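Local coordinates for protein N-ACETYLMURAMOYL-L-ALANINE AMIDASE CwlV (Paenibacillus polymyxa, PDB 1JWQ) that probably cleaves the amide bond between N-acetylmuramic acid and L-alanine in bacterial cell-wall peptidoglycan, through a catalytic domain that binds zinc, at residues K27-A32 against A153-E158. Sequence-based numbering, arbitrary orientation.
Sequences KTFNLA and ATLFDE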
loop_
_atom_site.group_PDB
_atom_site.type_symbol
_atom_site.label_atom_id
_atom_site.label_comp_id
_atom_site.label_asym_id
_atom_site.label_seq_id
_atom_site.Cartn_x
_atom_site.Cartn_y
_atom_site.Cartn_z
ATOM N N LYS A 27 8.705 4.597 -6.027
ATOM C CA LYS A 27 7.763 4.174 -7.062
ATOM C C LYS A 27 8.001 2.736 -7.496
ATOM O O LYS A 27 7.058 2.004 -7.810
ATOM C CB LYS A 27 7.842 5.098 -8.288
ATOM C CG LYS A 27 9.168 5.063 -9.037
ATOM C CD LYS A 27 9.063 5.802 -10.371
ATOM C CE LYS A 27 10.353 5.684 -11.183
ATOM N NZ LYS A 27 10.209 6.267 -12.559
ATOM N N THR A 28 9.269 2.341 -7.515
ATOM C CA THR A 28 9.670 0.995 -7.909
ATOM C C THR A 28 9.157 -0.009 -6.884
ATOM O O THR A 28 8.601 -1.049 -7.238
ATOM C CB THR A 28 11.206 0.899 -7.989
ATOM O OG1 THR A 28 11.701 1.971 -8.802
ATOM C CG2 THR A 28 11.631 -0.428 -8.595
ATOM N N PHE A 29 9.361 0.308 -5.610
ATOM C CA PHE A 29 8.898 -0.548 -4.527
ATOM C C PHE A 29 7.374 -0.668 -4.551
ATOM O O PHE A 29 6.830 -1.765 -4.457
ATOM C CB PHE A 29 9.331 0.028 -3.176
ATOM C CG PHE A 29 8.731 -0.684 -1.990
ATOM C CD1 PHE A 29 9.220 -1.916 -1.578
ATOM C CD2 PHE A 29 7.658 -0.124 -1.300
ATOM C CE1 PHE A 29 8.652 -2.586 -0.496
ATOM C CE2 PHE A 29 7.083 -0.784 -0.218
ATOM C CZ PHE A 29 7.584 -2.021 0.185
ATOM N N ASN A 30 6.689 0.466 -4.676
ATOM C CA ASN A 30 5.232 0.469 -4.683
ATOM C C ASN A 30 4.640 -0.413 -5.770
ATOM O O ASN A 30 3.692 -1.159 -5.526
ATOM C CB ASN A 30 4.698 1.898 -4.833
ATOM C CG ASN A 30 5.090 2.792 -3.663
ATOM O OD1 ASN A 30 5.428 2.305 -2.583
ATOM N ND2 ASN A 30 5.030 4.107 -3.870
ATOM N N LEU A 31 5.194 -0.326 -6.973
ATOM C CA LEU A 31 4.696 -1.127 -8.083
ATOM C C LEU A 31 4.949 -2.615 -7.847
ATOM O O LEU A 31 4.053 -3.434 -8.018
ATOM C CB LEU A 31 5.363 -0.688 -9.386
ATOM C CG LEU A 31 4.943 -1.473 -10.631
ATOM C CD1 LEU A 31 3.442 -1.328 -10.854
ATOM C CD2 LEU A 31 5.710 -0.946 -11.831
ATOM N N ALA A 32 6.172 -2.958 -7.455
ATOM C CA ALA A 32 6.520 -4.352 -7.196
ATOM C C ALA A 32 5.566 -4.957 -6.168
ATOM O O ALA A 32 5.131 -6.104 -6.303
ATOM C CB ALA A 32 7.971 -4.450 -6.697
ATOM N N ALA A 153 17.198 -1.582 2.317
ATOM C CA ALA A 153 17.652 -2.859 1.770
ATOM C C ALA A 153 16.571 -3.915 1.967
ATOM O O ALA A 153 16.274 -4.700 1.064
ATOM C CB ALA A 153 18.943 -3.297 2.461
ATOM N N THR A 154 15.979 -3.924 3.154
ATOM C CA THR A 154 14.929 -4.875 3.480
ATOM C C THR A 154 13.707 -4.707 2.580
ATOM O O THR A 154 13.163 -5.689 2.081
ATOM C CB THR A 154 14.494 -4.724 4.949
ATOM O OG1 THR A 154 15.588 -5.074 5.806
ATOM C CG2 THR A 154 13.308 -5.621 5.255
ATOM N N LEU A 155 13.274 -3.466 2.369
ATOM C CA LEU A 155 12.107 -3.232 1.527
ATOM C C LEU A 155 12.326 -3.707 0.095
ATOM O O LEU A 155 11.372 -4.070 -0.593
ATOM C CB LEU A 155 11.710 -1.749 1.537
ATOM C CG LEU A 155 10.499 -1.432 2.430
ATOM C CD1 LEU A 155 10.840 -1.729 3.884
ATOM C CD2 LEU A 155 10.094 0.025 2.262
ATOM N N PHE A 156 13.577 -3.709 -0.358
ATOM C CA PHE A 156 13.855 -4.170 -1.709
ATOM C C PHE A 156 14.321 -5.616 -1.750
ATOM O O PHE A 156 14.861 -6.076 -2.754
ATOM C CB PHE A 156 14.859 -3.253 -2.406
ATOM C CG PHE A 156 14.240 -1.992 -2.932
ATOM C CD1 PHE A 156 14.004 -0.912 -2.091
ATOM C CD2 PHE A 156 13.824 -1.912 -4.255
ATOM C CE1 PHE A 156 13.357 0.231 -2.559
ATOM C CE2 PHE A 156 13.176 -0.774 -4.735
ATOM C CZ PHE A 156 12.942 0.297 -3.885
ATOM N N ASP A 157 14.096 -6.327 -0.652
ATOM C CA ASP A 157 14.446 -7.739 -0.569
ATOM C C ASP A 157 13.229 -8.520 -1.061
ATOM O O ASP A 157 12.112 -8.310 -0.584
ATOM C CB ASP A 157 14.779 -8.127 0.875
ATOM C CG ASP A 157 15.046 -9.616 1.035
ATOM O OD1 ASP A 157 14.074 -10.399 1.130
ATOM O OD2 ASP A 157 16.231 -10.005 1.057
ATOM N N GLU A 158 13.447 -9.413 -2.019
ATOM C CA GLU A 158 12.360 -10.204 -2.584
ATOM C C GLU A 158 11.523 -10.986 -1.589
ATOM O O GLU A 158 10.296 -10.977 -1.674
ATOM C CB GLU A 158 12.903 -11.155 -3.655
ATOM C CG GLU A 158 12.831 -10.561 -5.042
ATOM C CD GLU A 158 11.416 -10.150 -5.403
ATOM O OE1 GLU A 158 10.735 -10.902 -6.136
ATOM O OE2 GLU A 158 10.982 -9.076 -4.936
#
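A chi1 of 172° sends the F29 ring away from its own backbone N and out from helix 26-42 toward the end of helix 149-155, where F156, its CG turned beside the backbone N (chi1 -79°), reaches back toward the helix. The two aromatic residues do not stack: F156 brings CZ to within 3.7 Å of F29 CB, and T28 CB lies at the edge of the F156 ring, near its plane. One face of the F29 ring is covered by L155 CD2, which makes a CH-pi contact 4.0 Å from the ring centroid, while F29 CE1 sits 3.6 Å from L155 CG. The same CE1 is also 3.1 Å from the carbonyl O of L155, an oxygen hydrogen-bonded to Q161 NE2. Cutting F29 back to alanine would remove the whole ring, and L155 CD2 is likely to be left facing a gap. Both F29 and L155 also touch A81, near the end of strand 75-82. The F29 side chain lies about 8 Å from the zinc ion, one helical turn from its ligand E26. No hydrogen bond crosses between the segments, so cohesion here comes from close apolar packing, with the L155 carbonyl O set against ring atoms CD1 and CE1.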